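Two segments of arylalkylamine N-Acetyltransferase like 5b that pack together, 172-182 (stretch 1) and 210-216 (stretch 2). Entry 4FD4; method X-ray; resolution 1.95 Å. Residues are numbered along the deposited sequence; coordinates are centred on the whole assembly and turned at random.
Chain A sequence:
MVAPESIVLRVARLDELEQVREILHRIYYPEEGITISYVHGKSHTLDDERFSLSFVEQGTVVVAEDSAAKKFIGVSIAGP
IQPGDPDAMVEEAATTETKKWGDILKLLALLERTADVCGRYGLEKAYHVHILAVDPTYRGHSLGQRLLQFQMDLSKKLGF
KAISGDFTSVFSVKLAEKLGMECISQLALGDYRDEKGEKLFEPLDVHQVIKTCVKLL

Stretch 1 (172-182) SVKLAEKLGME
Stretch 2, residues 210-216: IKTCVKL

A helix that ends beside a β-strand can turn its chain into the sheet, and residues 172-182 and 210-216 of arylalkylamine N-acetyltransferase like 5b illustrate how backbone pairing and side-chain conformation join a helix end to a strand. Residues 172-178 are helical, with phi/psi near -57/-46 and i to i-4 hydrogen bonds that run as far as L179 N to L175 O (2.7 Å). L179 (-88/20) is the first residue to leave helical angles; its side chain (chi1 m, -73°; chi2 p, 71°) starts sideways to the strand and its end leads away. G180 follows at 89/14, where a CB would be jammed against the preceding carbonyl oxygen, so the backbone itself calls for glycine; an ideal CB on G180 would also lie 3.3 Å from K215 NZ. G180 N bonds to E177 O at 3.0 Å and M181 N to A176 O at 2.8 Å, closing the turn. M181 (-89/134) and E182 (-96/126) are then extended.

Stretch 2 is a strand throughout (C213 -120/157, V214 -153/152, K215 -152/133) and runs antiparallel to the chain at E182. The register pairs E182 with V214 through two hydrogen bonds: E182 N to V214 O at 2.9 Å and V214 N to E182 O at 3.0 Å. Short CA-H...O contacts flank them, M181 CA to V214 O and C213 CA to E182 O, both 3.3 Å. The side chains of E182 (chi1 t, chi2 t, chi3 4°) and V214 (chi1 p) lie on the same face of the sheet.

Strand alternation sends K211, C213 and K215 toward stretch 1, while I210, T212 and L216 point away. V173, with chi1 t, brings CG2 to 4.2 Å from K211 CB, an aliphatic contact made at the base of the lysine. K211 itself has chi1 m, chi2 -145°, chi3 t and chi4 p. One helical turn on, A176 points toward the strand, its CB 4.1 Å from C213 CB. C213, chi1 m, is buried and also packs against M181, CB to CB 4.0 Å. M181 adopts m, t, p (-55°, -175°, 77°); this path places CG 3.7 Å from K215 CB and carries CE to 3.4 Å from C213 O.

All four chi angles of K215 are t (153°, 168°, 157°, 164°), and this extended chain passes G180 O, 3.5 Å from K215 CD, and ends where K215 NZ donates a 2.7 Å hydrogen bond to L179 O. The lysine thus binds a carbonyl exactly where the helix gives way to the turn. Together the stretches bury 477 Å², summed over both sides.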

# COMPACT_ATOMS: atom_id res chain seq x y z
N SER A 172 1.09 -9.51 7.00
CA SER A 172 0.54 -9.09 5.71
C SER A 172 1.13 -9.98 4.62
O SER A 172 0.41 -10.48 3.74
CB SER A 172 0.80 -7.61 5.46
OG SER A 172 2.17 -7.34 5.31
N VAL A 173 2.44 -10.20 4.70
CA VAL A 173 3.07 -11.16 3.81
C VAL A 173 2.37 -12.50 3.96
O VAL A 173 2.03 -13.16 2.98
CB VAL A 173 4.57 -11.31 4.11
CG1 VAL A 173 5.20 -12.36 3.22
CG2 VAL A 173 5.28 -9.97 3.95
N LYS A 174 2.14 -12.90 5.21
CA LYS A 174 1.50 -14.20 5.47
C LYS A 174 0.14 -14.35 4.79
O LYS A 174 -0.19 -15.42 4.26
CB LYS A 174 1.38 -14.44 6.98
CG LYS A 174 2.48 -15.34 7.51
CD LYS A 174 3.23 -14.69 8.67
CE LYS A 174 4.50 -15.47 8.99
NZ LYS A 174 5.50 -15.37 7.89
N LEU A 175 -0.65 -13.27 4.80
CA LEU A 175 -1.94 -13.23 4.13
C LEU A 175 -1.73 -13.41 2.64
O LEU A 175 -2.34 -14.29 2.02
CB LEU A 175 -2.62 -11.90 4.38
CG LEU A 175 -3.10 -11.61 5.79
CD1 LEU A 175 -3.49 -10.15 5.93
CD2 LEU A 175 -4.28 -12.51 6.14
N ALA A 176 -0.86 -12.57 2.08
CA ALA A 176 -0.58 -12.60 0.65
C ALA A 176 -0.29 -14.03 0.21
O ALA A 176 -0.89 -14.55 -0.74
CB ALA A 176 0.58 -11.69 0.32
N GLU A 177 0.64 -14.67 0.92
CA GLU A 177 0.99 -16.05 0.61
C GLU A 177 -0.22 -16.96 0.73
O GLU A 177 -0.50 -17.74 -0.17
CB GLU A 177 2.14 -16.52 1.52
CG GLU A 177 3.52 -16.34 0.89
CD GLU A 177 4.60 -15.95 1.89
OE1 GLU A 177 4.38 -16.08 3.12
OE2 GLU A 177 5.69 -15.51 1.45
N LYS A 178 -0.95 -16.83 1.84
CA LYS A 178 -2.16 -17.61 2.08
C LYS A 178 -3.17 -17.49 0.94
O LYS A 178 -3.76 -18.49 0.51
CB LYS A 178 -2.83 -17.20 3.40
CG LYS A 178 -4.15 -17.91 3.67
CD LYS A 178 -4.74 -17.51 5.03
CE LYS A 178 -5.58 -18.65 5.62
NZ LYS A 178 -7.04 -18.35 5.66
N LEU A 179 -3.37 -16.27 0.45
CA LEU A 179 -4.37 -16.03 -0.58
C LEU A 179 -3.80 -16.24 -1.99
O LEU A 179 -4.36 -15.74 -2.97
CB LEU A 179 -5.03 -14.65 -0.44
CG LEU A 179 -6.02 -14.43 0.71
CD1 LEU A 179 -5.32 -14.39 2.06
CD2 LEU A 179 -6.81 -13.13 0.50
N GLY A 180 -2.69 -16.97 -2.07
CA GLY A 180 -2.18 -17.45 -3.34
C GLY A 180 -1.21 -16.52 -4.06
O GLY A 180 -0.93 -16.71 -5.24
N MET A 181 -0.70 -15.52 -3.35
CA MET A 181 0.27 -14.60 -3.92
C MET A 181 1.70 -15.12 -3.71
O MET A 181 2.05 -15.57 -2.61
CB MET A 181 0.11 -13.21 -3.31
CG MET A 181 -1.31 -12.64 -3.44
SD MET A 181 -1.46 -10.94 -2.83
CE MET A 181 -0.71 -10.03 -4.18
N GLU A 182 2.51 -15.09 -4.76
CA GLU A 182 3.91 -15.48 -4.68
C GLU A 182 4.75 -14.23 -4.48
O GLU A 182 4.63 -13.28 -5.26
CB GLU A 182 4.32 -16.21 -5.98
CG GLU A 182 5.80 -16.61 -6.07
CD GLU A 182 6.22 -17.03 -7.49
OE1 GLU A 182 5.38 -16.94 -8.41
OE2 GLU A 182 7.38 -17.45 -7.68
N ILE A 210 10.81 -5.59 3.06
CA ILE A 210 9.60 -5.34 2.29
C ILE A 210 9.49 -6.41 1.21
O ILE A 210 10.46 -6.69 0.52
CB ILE A 210 9.65 -3.97 1.61
CG1 ILE A 210 10.02 -2.89 2.62
CG2 ILE A 210 8.32 -3.68 0.92
CD1 ILE A 210 10.10 -1.51 2.03
N LYS A 211 8.31 -7.00 1.07
CA LYS A 211 8.15 -8.05 0.06
C LYS A 211 7.06 -7.71 -0.95
O LYS A 211 5.92 -7.49 -0.58
CB LYS A 211 7.84 -9.40 0.71
CG LYS A 211 8.91 -9.91 1.67
CD LYS A 211 9.00 -11.44 1.58
CE LYS A 211 9.94 -12.03 2.63
NZ LYS A 211 9.37 -11.91 4.01
N THR A 212 7.42 -7.69 -2.23
CA THR A 212 6.44 -7.50 -3.29
C THR A 212 5.88 -8.86 -3.71
O THR A 212 6.62 -9.74 -4.17
CB THR A 212 7.06 -6.77 -4.50
OG1 THR A 212 7.67 -5.55 -4.07
CG2 THR A 212 6.00 -6.47 -5.55
N CYS A 213 4.57 -9.04 -3.55
CA CYS A 213 3.93 -10.31 -3.90
C CYS A 213 2.87 -10.12 -4.98
O CYS A 213 2.35 -9.01 -5.16
CB CYS A 213 3.34 -10.98 -2.66
SG CYS A 213 4.46 -11.00 -1.24
N VAL A 214 2.57 -11.20 -5.71
CA VAL A 214 1.73 -11.11 -6.90
C VAL A 214 0.96 -12.40 -7.20
O VAL A 214 1.42 -13.50 -6.86
CB VAL A 214 2.57 -10.74 -8.14
CG1 VAL A 214 3.61 -11.83 -8.40
CG2 VAL A 214 1.68 -10.56 -9.37
N LYS A 215 -0.19 -12.27 -7.84
CA LYS A 215 -1.04 -13.41 -8.17
C LYS A 215 -1.86 -13.13 -9.43
O LYS A 215 -2.42 -12.04 -9.59
CB LYS A 215 -1.93 -13.73 -6.96
CG LYS A 215 -3.25 -14.39 -7.28
CD LYS A 215 -3.89 -14.92 -5.99
CE LYS A 215 -5.40 -15.05 -6.17
NZ LYS A 215 -6.03 -15.91 -5.12
N LEU A 216 -1.89 -14.10 -10.34
CA LEU A 216 -2.74 -14.00 -11.52
C LEU A 216 -4.17 -14.13 -11.06
O LEU A 216 -4.47 -14.89 -10.12
CB LEU A 216 -2.41 -15.09 -12.55
CG LEU A 216 -1.89 -14.59 -13.89
CD1 LEU A 216 -0.49 -14.00 -13.74
CD2 LEU A 216 -1.89 -15.70 -14.94
O HOH W 1 1.00 -16.70 -8.05